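Local coordinates for ethylbenzene dehydrogenase beta-subunit (Aromatoleum aromaticum, PDB 2IVF), which is an iron-sulfur subunit of the 4Fe-4S dicluster family, holding three SF4 clusters and one F3S cluster beside a haem, at residues F143-A148 and E299-P304; K100-E105 and Q109-H114; E318-G323 and L328-I333. All blocks are in the same frame, centred on the assembly; numbering follows the deposited sequence.

How the contacts relate
From the N terminus, contact 2 comes first. It closes a short turn between helix 99-104 and the loop that follows, far from the centre of the chain. Contact 1 opens next and spans about 150 residues. It brings helix 295-302 back onto strand 141-149, close to the iron-sulfur clusters. Contact 3 follows and closes the turn between helices 306-321 and 327-333. The three lie in series, so none nests in or crosses another. Contacts 1 and 3 are neighbours, with centres about 23 Å apart, and consecutive helices 295-302 and 306-321 link them. Contact 2 is remote, its centre about 41 Å from that of contact 1 and about 54 Å from that of contact 3.

Contact 1. Residues F143-A148 and E299-P304; sequences FFFYLA and EGLFGP
Leu147 and Leu301 have the most surface buried here, with Phe302 and Phe145 close behind. Leu301 CD1 sits at the edge of the Phe145 ring, near its plane, and is 4.1 Å from Phe145 CZ. The two side chains come from opposite directions. Phe145 points toward the helix, and with CG between the backbone N and the carbonyl carbon (chi1 56°) its CZ end meets the leucine. Leu301 CD1 also lies 4.4 Å from Leu147 CD2. The other methyl of Leu147, CD1, meets the edge of the Phe302 ring at CZ, 4.3 Å away. Leu147 therefore touches two helix residues, one with each branch. Within the helix, Leu301 CB lies over the centre of one face of Phe302, 3.6 Å above its plane. All four side chains are buried, and the contact is wholly apolar. The helix ends just beyond it: Gly303 has positive phi, and Gly303 N bonds to Glu299 O at 2.9 Å. Tyr272 also meets the Phe302 ring, and its OH is hydrogen-bonded to Ala148 O. The arrangement is a helix end packed on a strand of an antiparallel sheet. That strand runs on to Ala148, which lines an SF4 pocket of this iron-sulfur protein.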
# COMPACT_ATOMS: atom_id res chain seq x y z
N PHE B 143 -20.97 1.29 -5.17
CA PHE B 143 -20.06 2.11 -5.97
C PHE B 143 -19.21 3.00 -5.09
O PHE B 143 -19.60 3.37 -3.98
CB PHE B 143 -20.84 2.92 -6.96
CG PHE B 143 -21.71 3.92 -6.33
CD1 PHE B 143 -23.00 3.59 -5.93
CD2 PHE B 143 -21.24 5.19 -6.09
CE1 PHE B 143 -23.82 4.53 -5.35
CE2 PHE B 143 -22.10 6.14 -5.49
CZ PHE B 143 -23.35 5.79 -5.11
N PHE B 144 -18.02 3.30 -5.58
CA PHE B 144 -17.11 4.20 -4.91
C PHE B 144 -16.00 4.48 -5.92
O PHE B 144 -15.81 3.74 -6.88
CB PHE B 144 -16.49 3.55 -3.67
CG PHE B 144 -15.55 2.43 -3.99
CD1 PHE B 144 -14.21 2.67 -4.18
CD2 PHE B 144 -16.01 1.10 -4.10
CE1 PHE B 144 -13.34 1.62 -4.53
CE2 PHE B 144 -15.14 0.09 -4.43
CZ PHE B 144 -13.79 0.36 -4.65
N PHE B 145 -15.30 5.57 -5.66
CA PHE B 145 -14.10 5.98 -6.37
C PHE B 145 -13.31 6.81 -5.37
O PHE B 145 -13.83 7.10 -4.29
CB PHE B 145 -14.44 6.77 -7.64
CG PHE B 145 -15.29 7.96 -7.42
CD1 PHE B 145 -16.67 7.87 -7.48
CD2 PHE B 145 -14.73 9.21 -7.16
CE1 PHE B 145 -17.48 8.95 -7.31
CE2 PHE B 145 -15.53 10.31 -6.95
CZ PHE B 145 -16.93 10.19 -7.05
N TYR B 146 -12.09 7.20 -5.73
CA TYR B 146 -11.22 7.93 -4.83
C TYR B 146 -11.15 9.38 -5.25
O TYR B 146 -11.11 9.69 -6.46
CB TYR B 146 -9.86 7.28 -4.78
CG TYR B 146 -9.93 5.84 -4.34
CD1 TYR B 146 -10.23 5.54 -3.01
CD2 TYR B 146 -9.68 4.79 -5.22
CE1 TYR B 146 -10.32 4.22 -2.58
CE2 TYR B 146 -9.73 3.43 -4.78
CZ TYR B 146 -10.04 3.18 -3.46
OH TYR B 146 -10.10 1.87 -3.02
N LEU B 147 -11.17 10.28 -4.27
CA LEU B 147 -11.31 11.68 -4.56
C LEU B 147 -10.19 12.49 -3.90
O LEU B 147 -10.20 12.71 -2.68
CB LEU B 147 -12.67 12.16 -4.08
CG LEU B 147 -12.96 13.66 -4.32
CD1 LEU B 147 -12.85 13.99 -5.81
CD2 LEU B 147 -14.36 14.09 -3.75
N ALA B 148 -9.22 12.86 -4.74
CA ALA B 148 -8.10 13.69 -4.37
C ALA B 148 -8.48 15.14 -4.41
O ALA B 148 -9.18 15.60 -5.34
CB ALA B 148 -6.86 13.43 -5.28
N GLU B 299 -23.40 14.53 -10.27
CA GLU B 299 -23.87 15.90 -10.48
C GLU B 299 -23.76 16.72 -9.20
O GLU B 299 -23.53 17.93 -9.26
CB GLU B 299 -25.33 15.96 -10.96
CG GLU B 299 -25.52 15.49 -12.38
CD GLU B 299 -26.96 15.48 -12.81
OE1 GLU B 299 -27.84 15.48 -11.94
OE2 GLU B 299 -27.19 15.47 -14.04
N GLY B 300 -23.93 16.09 -8.05
CA GLY B 300 -23.83 16.79 -6.80
C GLY B 300 -22.44 17.36 -6.60
O GLY B 300 -22.29 18.45 -6.02
N LEU B 301 -21.43 16.64 -7.09
CA LEU B 301 -20.05 17.03 -6.97
C LEU B 301 -19.56 17.89 -8.12
O LEU B 301 -18.84 18.84 -7.91
CB LEU B 301 -19.17 15.80 -6.94
CG LEU B 301 -19.31 14.91 -5.70
CD1 LEU B 301 -18.28 13.85 -5.76
CD2 LEU B 301 -19.23 15.78 -4.41
N PHE B 302 -19.94 17.54 -9.34
CA PHE B 302 -19.29 18.14 -10.51
C PHE B 302 -20.21 18.89 -11.43
O PHE B 302 -19.76 19.39 -12.48
CB PHE B 302 -18.54 17.06 -11.28
CG PHE B 302 -17.59 16.30 -10.44
CD1 PHE B 302 -16.57 16.96 -9.79
CD2 PHE B 302 -17.74 14.93 -10.23
CE1 PHE B 302 -15.70 16.27 -8.98
CE2 PHE B 302 -16.89 14.25 -9.43
CZ PHE B 302 -15.85 14.92 -8.80
N GLY B 303 -21.47 19.02 -11.05
CA GLY B 303 -22.42 19.84 -11.75
C GLY B 303 -23.19 19.15 -12.86
O GLY B 303 -22.98 17.97 -13.13
N PRO B 304 -24.03 19.93 -13.56
CA PRO B 304 -24.95 19.43 -14.58
C PRO B 304 -24.28 18.95 -15.86
O PRO B 304 -24.94 18.35 -16.68
CB PRO B 304 -25.78 20.67 -14.93
CG PRO B 304 -24.85 21.82 -14.67
CD PRO B 304 -24.12 21.40 -13.43

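Contact 2. Residues K100-E105 and Q109-H114; sequences KEVFYE and QTVHFH
This is a local helix-to-loop contact, formed where the chain turns back after helix 99-104; the centre of the contact lies about 36 Å from the centre of the chain. Val102 has the most surface buried. Its CG2 presses on the loop backbone, 3.3 Å from His112 C and 3.4 Å from Phe113 N. The same methyl is 4.3 Å from Phe113 CB. Val111 answers from the loop. Its CG2 rests against the helix backbone, 3.5 Å from Glu101 O and 3.9 Å from Val102 CA. Glu101 crosses Val111 at a slant, its CG 4.2 Å from Val111 CG2, and runs on extended. A water bridges Glu101 OE1, to which it donates at 2.8 Å, and His114 NE2. It lies in the imidazole plane, at its edge. The strongest partner of the carboxylate is Lys107, in a salt bridge to OE2; Asn98 ND2 also bonds to OE1. Asn98 also binds His112 O and His114 N, tying the loop to the start of the helix. The alpha-subunit packs on Phe103, His112 and Phe113, and its Trp929 bonds to Val111 O. The arrangement is a short helix whose following loop folds back on it, at the interface with that subunit.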
# COMPACT_ATOMS: atom_id res chain seq x y z
N LYS B 100 7.04 1.86 22.23
CA LYS B 100 7.75 1.51 23.48
C LYS B 100 6.92 0.57 24.36
O LYS B 100 7.42 -0.43 24.84
CB LYS B 100 8.14 2.76 24.32
CG LYS B 100 9.12 2.45 25.49
CD LYS B 100 9.54 3.71 26.32
CE LYS B 100 10.03 3.36 27.69
NZ LYS B 100 10.41 4.60 28.51
N GLU B 101 5.64 0.90 24.52
CA GLU B 101 4.74 0.14 25.37
C GLU B 101 4.63 -1.32 24.94
O GLU B 101 4.63 -2.24 25.76
CB GLU B 101 3.34 0.79 25.36
CG GLU B 101 2.45 0.22 26.39
CD GLU B 101 1.10 0.88 26.44
OE1 GLU B 101 0.55 1.25 25.39
OE2 GLU B 101 0.58 0.98 27.58
N VAL B 102 4.51 -1.52 23.63
CA VAL B 102 4.36 -2.85 23.05
C VAL B 102 5.69 -3.65 23.05
O VAL B 102 5.70 -4.86 23.32
CB VAL B 102 3.76 -2.77 21.66
CG1 VAL B 102 3.68 -4.17 21.04
CG2 VAL B 102 2.40 -2.10 21.71
N PHE B 103 6.83 -2.99 22.82
CA PHE B 103 8.08 -3.74 22.61
C PHE B 103 8.95 -3.94 23.83
O PHE B 103 9.68 -4.93 23.93
CB PHE B 103 8.93 -3.02 21.54
CG PHE B 103 8.20 -2.73 20.27
CD1 PHE B 103 7.15 -3.53 19.81
CD2 PHE B 103 8.60 -1.67 19.47
CE1 PHE B 103 6.52 -3.27 18.61
CE2 PHE B 103 7.95 -1.40 18.26
CZ PHE B 103 6.91 -2.18 17.83
N TYR B 104 8.92 -2.98 24.75
CA TYR B 104 9.99 -2.85 25.72
C TYR B 104 9.56 -2.77 27.17
O TYR B 104 10.42 -2.73 28.06
CB TYR B 104 10.79 -1.57 25.40
CG TYR B 104 11.34 -1.56 24.00
CD1 TYR B 104 12.14 -2.60 23.56
CD2 TYR B 104 11.10 -0.51 23.14
CE1 TYR B 104 12.64 -2.62 22.31
CE2 TYR B 104 11.61 -0.53 21.85
CZ TYR B 104 12.40 -1.60 21.46
OH TYR B 104 12.92 -1.68 20.20
N GLU B 105 8.26 -2.74 27.43
CA GLU B 105 7.78 -2.42 28.77
C GLU B 105 7.41 -3.63 29.59
O GLU B 105 6.98 -3.50 30.73
CB GLU B 105 6.69 -1.34 28.73
CG GLU B 105 7.31 0.05 28.56
CD GLU B 105 6.29 1.18 28.49
OE1 GLU B 105 5.13 0.96 28.89
OE2 GLU B 105 6.66 2.29 28.03
N GLN B 109 1.61 -9.72 26.04
CA GLN B 109 0.48 -9.59 25.13
C GLN B 109 -0.70 -8.78 25.72
O GLN B 109 -1.76 -8.74 25.12
CB GLN B 109 -0.01 -10.97 24.69
CG GLN B 109 0.91 -11.66 23.70
CD GLN B 109 2.26 -11.97 24.30
OE1 GLN B 109 2.34 -12.72 25.25
NE2 GLN B 109 3.32 -11.38 23.76
N THR B 110 -0.49 -8.12 26.84
CA THR B 110 -1.56 -7.35 27.49
C THR B 110 -1.78 -5.99 26.87
O THR B 110 -2.71 -5.28 27.26
CB THR B 110 -1.32 -7.18 28.99
OG1 THR B 110 -0.27 -6.23 29.25
CG2 THR B 110 -1.03 -8.55 29.60
N VAL B 111 -0.91 -5.63 25.93
CA VAL B 111 -1.04 -4.41 25.20
C VAL B 111 -0.73 -4.77 23.75
O VAL B 111 -0.12 -5.79 23.48
CB VAL B 111 -0.08 -3.33 25.76
CG1 VAL B 111 -0.34 -3.11 27.28
CG2 VAL B 111 1.41 -3.71 25.52
N HIS B 112 -1.18 -3.96 22.82
CA HIS B 112 -0.90 -4.19 21.41
C HIS B 112 -0.66 -2.86 20.80
O HIS B 112 -0.94 -1.85 21.41
CB HIS B 112 -2.07 -4.90 20.70
CG HIS B 112 -3.38 -4.19 20.82
ND1 HIS B 112 -3.96 -3.50 19.76
CD2 HIS B 112 -4.22 -4.06 21.86
CE1 HIS B 112 -5.10 -2.98 20.16
NE2 HIS B 112 -5.28 -3.29 21.44
N PHE B 113 -0.13 -2.87 19.60
CA PHE B 113 0.17 -1.67 18.85
C PHE B 113 -1.11 -1.03 18.32
O PHE B 113 -1.87 -1.68 17.60
CB PHE B 113 1.11 -2.03 17.66
CG PHE B 113 1.66 -0.84 16.96
CD1 PHE B 113 2.72 -0.13 17.51
CD2 PHE B 113 1.10 -0.39 15.78
CE1 PHE B 113 3.23 0.96 16.87
CE2 PHE B 113 1.60 0.74 15.14
CZ PHE B 113 2.67 1.41 15.69
N HIS B 114 -1.36 0.23 18.68
CA HIS B 114 -2.59 0.82 18.29
C HIS B 114 -2.49 2.34 18.38
O HIS B 114 -1.59 2.87 19.04
CB HIS B 114 -3.67 0.29 19.23
CG HIS B 114 -3.63 0.90 20.58
ND1 HIS B 114 -4.08 2.18 20.83
CD2 HIS B 114 -3.16 0.42 21.75
CE1 HIS B 114 -3.90 2.45 22.12
NE2 HIS B 114 -3.35 1.40 22.70
O HOH W 1 -2.21 0.71 25.52

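Contact 3. Residues E318-G323 and L328-I333; sequences ENMRAG and LMDLLI. With PO4 (phosphate ion), chain P.
Phosphate O4 is gripped by both terminal nitrogens of Arg321, with NH1 and NH2 each 3.0 Å from it. Both bonds are bent, to about 140°, as they converge on one oxygen. The phosphorus lies in the guanidinium plane, at its edge. NH1 turns to Glu318 as well, in a salt bridge of 2.9 Å to Glu318 OE1, which it meets nearly along the C-O axis. A carboxylate and a phosphate thus share one nitrogen, which probably fixes the rotation of the guanidinium. His314 ND1 and Arg317 NH1 also bond to the phosphate, which probably came from the crystallisation liquor. The helices themselves meet through Met320. Its CG is pressed tightly on Met329, 3.4 Å from Met329 CB and 3.5 Å from Met329 CG, and the side chains cross at a slant. Bends at chi2 (-76°) and chi3 (-81°) curl the Met320 chain along Met329, and its CE meets Ile333 CD1 tip to tip at 4.0 Å. Gly323 ends the first helix in a Schellman motif. The contact joins consecutive helices 306-321 and 327-333. Tyr273 of the alpha-subunit packs on both methionines, while Leu328 and Leu332 turn to helix 246-253 and to helix 306-321.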
# COMPACT_ATOMS: atom_id res chain seq x y z
N GLU B 318 -14.71 4.72 -27.57
CA GLU B 318 -15.11 3.96 -28.73
C GLU B 318 -14.37 4.36 -30.01
O GLU B 318 -14.01 3.49 -30.81
CB GLU B 318 -16.62 4.05 -28.97
CG GLU B 318 -17.06 3.34 -30.22
CD GLU B 318 -16.72 1.86 -30.28
OE1 GLU B 318 -16.61 1.21 -29.22
OE2 GLU B 318 -16.57 1.36 -31.43
N ASN B 319 -14.13 5.65 -30.20
CA ASN B 319 -13.32 6.09 -31.35
C ASN B 319 -11.95 5.42 -31.34
O ASN B 319 -11.45 4.98 -32.37
CB ASN B 319 -13.16 7.61 -31.33
CG ASN B 319 -14.44 8.34 -31.68
OD1 ASN B 319 -15.31 7.83 -32.39
ND2 ASN B 319 -14.54 9.57 -31.21
N MET B 320 -11.34 5.34 -30.16
CA MET B 320 -10.03 4.68 -30.00
C MET B 320 -10.08 3.23 -30.35
O MET B 320 -9.28 2.72 -31.13
CB MET B 320 -9.54 4.76 -28.57
CG MET B 320 -9.08 6.07 -28.26
SD MET B 320 -7.47 6.35 -28.99
CE MET B 320 -6.39 5.54 -27.82
N ARG B 321 -11.03 2.56 -29.73
CA ARG B 321 -11.22 1.16 -29.90
C ARG B 321 -11.46 0.82 -31.34
O ARG B 321 -10.92 -0.17 -31.82
CB ARG B 321 -12.39 0.69 -29.05
CG ARG B 321 -12.48 -0.80 -28.93
CD ARG B 321 -13.81 -1.19 -28.39
NE ARG B 321 -13.83 -1.19 -26.93
CZ ARG B 321 -14.53 -0.36 -26.15
NH1 ARG B 321 -15.29 0.60 -26.67
NH2 ARG B 321 -14.48 -0.53 -24.83
N ALA B 322 -12.24 1.64 -32.05
CA ALA B 322 -12.54 1.42 -33.45
C ALA B 322 -11.43 1.78 -34.47
O ALA B 322 -11.66 1.64 -35.68
CB ALA B 322 -13.80 2.15 -33.80
N GLY B 323 -10.26 2.23 -34.01
CA GLY B 323 -9.17 2.63 -34.92
C GLY B 323 -9.32 4.02 -35.51
O GLY B 323 -8.63 4.38 -36.46
N LEU B 328 -8.68 13.01 -27.18
CA LEU B 328 -9.07 13.02 -25.80
C LEU B 328 -8.45 11.85 -25.11
O LEU B 328 -7.86 11.99 -24.05
CB LEU B 328 -10.59 12.98 -25.60
CG LEU B 328 -11.01 12.93 -24.12
CD1 LEU B 328 -10.50 14.17 -23.31
CD2 LEU B 328 -12.50 12.81 -24.00
N MET B 329 -8.59 10.67 -25.70
CA MET B 329 -7.97 9.51 -25.12
C MET B 329 -6.45 9.62 -25.09
O MET B 329 -5.85 9.15 -24.17
CB MET B 329 -8.45 8.24 -25.78
CG MET B 329 -9.97 8.09 -25.59
SD MET B 329 -10.38 7.62 -23.89
CE MET B 329 -11.68 8.79 -23.45
N ASP B 330 -5.86 10.25 -26.09
CA ASP B 330 -4.42 10.44 -26.11
C ASP B 330 -3.99 11.28 -24.91
O ASP B 330 -3.00 10.99 -24.23
CB ASP B 330 -4.01 11.17 -27.39
CG ASP B 330 -4.04 10.30 -28.64
OD1 ASP B 330 -4.07 9.07 -28.57
OD2 ASP B 330 -3.97 10.88 -29.75
N LEU B 331 -4.77 12.34 -24.64
CA LEU B 331 -4.54 13.26 -23.53
C LEU B 331 -4.71 12.56 -22.20
O LEU B 331 -3.92 12.77 -21.28
CB LEU B 331 -5.48 14.46 -23.60
CG LEU B 331 -5.25 15.42 -24.75
CD1 LEU B 331 -6.39 16.43 -24.81
CD2 LEU B 331 -3.88 16.10 -24.57
N LEU B 332 -5.73 11.72 -22.09
CA LEU B 332 -6.04 11.16 -20.83
C LEU B 332 -5.10 9.99 -20.52
O LEU B 332 -4.82 9.72 -19.39
CB LEU B 332 -7.50 10.70 -20.76
CG LEU B 332 -8.58 11.77 -20.77
CD1 LEU B 332 -9.99 11.09 -20.81
CD2 LEU B 332 -8.48 12.79 -19.60
N ILE B 333 -4.62 9.32 -21.56
CA ILE B 333 -3.65 8.26 -21.40
C ILE B 333 -2.28 8.88 -21.12
O ILE B 333 -1.60 8.43 -20.21
CB ILE B 333 -3.58 7.39 -22.67
CG1 ILE B 333 -4.82 6.52 -22.74
CG2 ILE B 333 -2.26 6.59 -22.77
CD1 ILE B 333 -5.09 5.91 -24.05
P PO4 P . -17.34 2.63 -24.15
O1 PO4 P . -16.72 3.43 -25.29
O2 PO4 P . -16.84 3.23 -22.83
O3 PO4 P . -18.86 2.68 -24.20
O4 PO4 P . -16.89 1.19 -24.26